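Local coordinates for N-terminal acetyltransferase-like protein (Chaetomium thermophilum, PDB 5NNP) that probably serves as the TPR-containing auxiliary subunit of an N-terminal acetyltransferase A complex, supporting transfer of acetyl groups to protein N-termini, at residues 395-400 / 411-416. Sequence-based numbering, arbitrary orientation.
Sequences EYVEKA and HMTKAR. With PO4 (phosphate ion), chain U.
Lys414 reaches from helix 408-421 to Glu398 on helix 390-403, where its NZ lies 2.8 Å from Glu398 OE1 in a hydrogen-bonded salt bridge, although the position of the ammonium is less certain than the rest. Long, flexible side chains suit this partly exposed pair, because they can span the gap between the helices: the glutamate bends at chi2 (-59°) to bring its carboxylate round toward the neighbouring helix. Arg416, on the same helix as the lysine, turns instead to a phosphate ion, probably from the crystallisation liquor. Its NE and NH2 both donate to phosphate O4, at 3.1 and 2.8 Å, a forked grip near the guanidinium plane; Lys450 NZ also bonds the ion. A leucine in place of Arg416 would take away both donors and would probably leave phosphate O4 without this two-pronged hold. Beside the salt bridge, the helices meet through apolar carbons. The branched Val397 divides its methyls: CG1, anti to the backbone N (chi1 175°), packs 3.8 Å from Lys414 CB, while CG2 meets Thr413 CG2 at 3.6 Å. Threonine suits this buried spot because its methyl faces the valine while OG1 and Tyr376 OH share a hydrogen bond. The short segments run nearly antiparallel at 156°, their axes 9.7 Å apart, as successive helices do in a TPR-type alpha-solenoid; here helix 390-403, within the predicted TPR repeat 374-407, packs against the following helix, 408-421.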
ATOM      1  N   GLU A 395       4.927 -27.255  27.768  1.00 42.06           N
ATOM      2  CA  GLU A 395       5.119 -27.231  29.215  1.00 46.83           C
ATOM      3  C   GLU A 395       5.145 -25.807  29.739  1.00 56.51           C
ATOM      4  O   GLU A 395       4.474 -25.501  30.723  1.00 62.51           O
ATOM      5  CB  GLU A 395       6.411 -27.935  29.618  1.00 45.51           C
ATOM      6  CG  GLU A 395       6.525 -29.345  29.122  1.00 62.22           C
ATOM      7  CD  GLU A 395       7.939 -29.877  29.249  1.00 70.88           C
ATOM      8  OE1 GLU A 395       8.832 -29.097  29.649  1.00 77.45           O
ATOM      9  OE2 GLU A 395       8.155 -31.071  28.948  1.00 70.26           O
ATOM     10  N   TYR A 396       5.925 -24.946  29.083  1.00 51.14           N
ATOM     11  CA  TYR A 396       6.074 -23.563  29.522  1.00 51.25           C
ATOM     12  C   TYR A 396       4.770 -22.773  29.427  1.00 51.23           C
ATOM     13  O   TYR A 396       4.462 -21.976  30.317  1.00 55.67           O
ATOM     14  CB  TYR A 396       7.155 -22.846  28.717  1.00 53.69           C
ATOM     15  CG  TYR A 396       8.570 -23.179  29.127  1.00 54.79           C
ATOM     16  CD1 TYR A 396       9.050 -22.845  30.384  1.00 59.89           C
ATOM     17  CD2 TYR A 396       9.431 -23.804  28.248  1.00 53.59           C
ATOM     18  CE1 TYR A 396      10.356 -23.145  30.754  1.00 56.02           C
ATOM     19  CE2 TYR A 396      10.723 -24.108  28.606  1.00 56.28           C
ATOM     20  CZ  TYR A 396      11.183 -23.778  29.855  1.00 52.47           C
ATOM     21  OH  TYR A 396      12.480 -24.075  30.196  1.00 47.51           O
ATOM     22  N   VAL A 397       4.005 -22.982  28.360  1.00 40.40           N
ATOM     23  CA  VAL A 397       2.759 -22.242  28.223  1.00 39.82           C
ATOM     24  C   VAL A 397       1.747 -22.715  29.263  1.00 38.55           C
ATOM     25  O   VAL A 397       0.982 -21.912  29.792  1.00 45.59           O
ATOM     26  CB  VAL A 397       2.152 -22.361  26.810  1.00 45.42           C
ATOM     27  CG1 VAL A 397       0.800 -21.684  26.734  1.00 50.45           C
ATOM     28  CG2 VAL A 397       3.084 -21.741  25.792  1.00 44.86           C
ATOM     29  N   GLU A 398       1.745 -24.008  29.558  1.00 33.50           N
ATOM     30  CA  GLU A 398       0.839 -24.548  30.566  1.00 48.83           C
ATOM     31  C   GLU A 398       1.147 -24.010  31.969  1.00 49.16           C
ATOM     32  O   GLU A 398       0.228 -23.762  32.759  1.00 52.77           O
ATOM     33  CB  GLU A 398       0.886 -26.085  30.585  1.00 47.64           C
ATOM     34  CG  GLU A 398       0.060 -26.761  29.497  1.00 50.44           C
ATOM     35  CD  GLU A 398      -1.428 -26.407  29.557  1.00 62.97           C
ATOM     36  OE1 GLU A 398      -2.148 -26.737  28.597  1.00 69.61           O
ATOM     37  OE2 GLU A 398      -1.889 -25.809  30.559  1.00 63.76           O
ATOM     38  N   LYS A 399       2.429 -23.840  32.277  1.00 37.62           N
ATOM     39  CA  LYS A 399       2.820 -23.285  33.561  1.00 45.21           C
ATOM     40  C   LYS A 399       2.393 -21.832  33.647  1.00 44.13           C
ATOM     41  O   LYS A 399       1.979 -21.360  34.701  1.00 48.17           O
ATOM     42  CB  LYS A 399       4.328 -23.408  33.782  1.00 51.55           C
ATOM     43  CG  LYS A 399       4.796 -24.816  34.118  1.00 52.86           C
ATOM     44  CD  LYS A 399       6.115 -24.791  34.846  1.00 62.47           C
ATOM     45  CE  LYS A 399       6.707 -26.183  35.014  1.00 75.02           C
ATOM     46  NZ  LYS A 399       7.450 -26.607  33.796  1.00 83.08           N
ATOM     47  N   ALA A 400       2.489 -21.135  32.521  1.00 41.73           N
ATOM     48  CA  ALA A 400       2.040 -19.757  32.411  1.00 34.96           C
ATOM     49  C   ALA A 400       0.524 -19.648  32.616  1.00 44.00           C
ATOM     50  O   ALA A 400       0.044 -18.803  33.378  1.00 47.64           O
ATOM     51  CB  ALA A 400       2.445 -19.192  31.066  1.00 29.35           C
ATOM     52  N   HIS A 411      -3.115 -18.339  25.934  1.00 41.04           N
ATOM     53  CA  HIS A 411      -3.866 -19.353  25.192  1.00 37.68           C
ATOM     54  C   HIS A 411      -3.616 -19.260  23.682  1.00 39.40           C
ATOM     55  O   HIS A 411      -3.646 -20.273  22.982  1.00 42.85           O
ATOM     56  CB  HIS A 411      -5.364 -19.244  25.490  1.00 28.16           C
ATOM     57  CG  HIS A 411      -5.722 -19.589  26.900  1.00 34.78           C
ATOM     58  ND1 HIS A 411      -5.954 -20.884  27.314  1.00 38.31           N
ATOM     59  CD2 HIS A 411      -5.868 -18.811  28.000  1.00 36.47           C
ATOM     60  CE1 HIS A 411      -6.235 -20.889  28.606  1.00 35.33           C
ATOM     61  NE2 HIS A 411      -6.191 -19.644  29.044  1.00 39.12           N
ATOM     62  N   MET A 412      -3.362 -18.049  23.194  1.00 38.47           N
ATOM     63  CA  MET A 412      -3.108 -17.820  21.778  1.00 33.71           C
ATOM     64  C   MET A 412      -1.865 -18.572  21.337  1.00 42.26           C
ATOM     65  O   MET A 412      -1.863 -19.253  20.314  1.00 47.52           O
ATOM     66  CB  MET A 412      -2.945 -16.332  21.496  1.00 26.33           C
ATOM     67  CG  MET A 412      -2.618 -16.045  20.071  1.00 30.26           C
ATOM     68  SD  MET A 412      -2.555 -14.281  19.662  1.00 59.46           S
ATOM     69  CE  MET A 412      -1.467 -13.637  20.930  1.00 33.80           C
ATOM     70  N   THR A 413      -0.805 -18.445  22.130  1.00 41.24           N
ATOM     71  CA  THR A 413       0.444 -19.142  21.866  1.00 40.23           C
ATOM     72  C   THR A 413       0.252 -20.656  21.940  1.00 51.05           C
ATOM     73  O   THR A 413       0.823 -21.409  21.143  1.00 55.49           O
ATOM     74  CB  THR A 413       1.542 -18.707  22.855  1.00 35.58           C
ATOM     75  OG1 THR A 413       2.032 -17.418  22.476  1.00 45.96           O
ATOM     76  CG2 THR A 413       2.705 -19.687  22.839  1.00 29.59           C
ATOM     77  N   LYS A 414      -0.556 -21.096  22.901  1.00 44.25           N
ATOM     78  CA  LYS A 414      -0.833 -22.512  23.067  1.00 45.66           C
ATOM     79  C   LYS A 414      -1.416 -23.123  21.802  1.00 47.27           C
ATOM     80  O   LYS A 414      -0.942 -24.156  21.316  1.00 45.01           O
ATOM     81  CB  LYS A 414      -1.790 -22.727  24.226  1.00 49.72           C
ATOM     82  CG  LYS A 414      -1.984 -24.181  24.563  1.00 47.28           C
ATOM     83  CD  LYS A 414      -2.721 -24.328  25.847  1.00 41.24           C
ATOM     84  CE  LYS A 414      -3.819 -25.332  25.695  1.00 45.21           C
ATOM     85  NZ  LYS A 414      -4.258 -25.766  27.039  1.00 52.19           N
ATOM     86  N   ALA A 415      -2.462 -22.478  21.289  1.00 42.53           N
ATOM     87  CA  ALA A 415      -3.064 -22.856  20.014  1.00 43.03           C
ATOM     88  C   ALA A 415      -2.032 -22.955  18.888  1.00 43.83           C
ATOM     89  O   ALA A 415      -2.127 -23.829  18.027  1.00 56.41           O
ATOM     90  CB  ALA A 415      -4.173 -21.848  19.629  1.00 40.23           C
ATOM     91  N   ARG A 416      -1.062 -22.050  18.888  1.00 35.64           N
ATOM     92  CA  ARG A 416      -0.078 -21.991  17.811  1.00 46.18           C
ATOM     93  C   ARG A 416       0.862 -23.188  17.880  1.00 48.18           C
ATOM     94  O   ARG A 416       1.358 -23.667  16.860  1.00 49.03           O
ATOM     95  CB  ARG A 416       0.713 -20.681  17.874  1.00 50.15           C
ATOM     96  CG  ARG A 416       1.708 -20.497  16.745  1.00 53.25           C
ATOM     97  CD  ARG A 416       2.401 -19.140  16.823  1.00 59.79           C
ATOM     98  NE  ARG A 416       1.515 -18.037  16.450  1.00 62.86           N
ATOM     99  CZ  ARG A 416       0.897 -17.236  17.315  1.00 70.19           C
ATOM    100  NH1 ARG A 416       1.063 -17.401  18.624  1.00 76.60           N
ATOM    101  NH2 ARG A 416       0.113 -16.257  16.870  1.00 74.97           N
TER
HETATM  102  P   PO4 U 813      -0.202 -17.365  13.147  1.00 91.65           P
HETATM  103  O1  PO4 U 813      -0.782 -18.518  13.927  1.00 91.90           O
HETATM  104  O2  PO4 U 813       0.907 -17.899  12.266  1.00 96.43           O
HETATM  105  O3  PO4 U 813      -1.261 -16.726  12.274  1.00 90.57           O
HETATM  106  O4  PO4 U 813       0.329 -16.336  14.117  1.00 92.08           O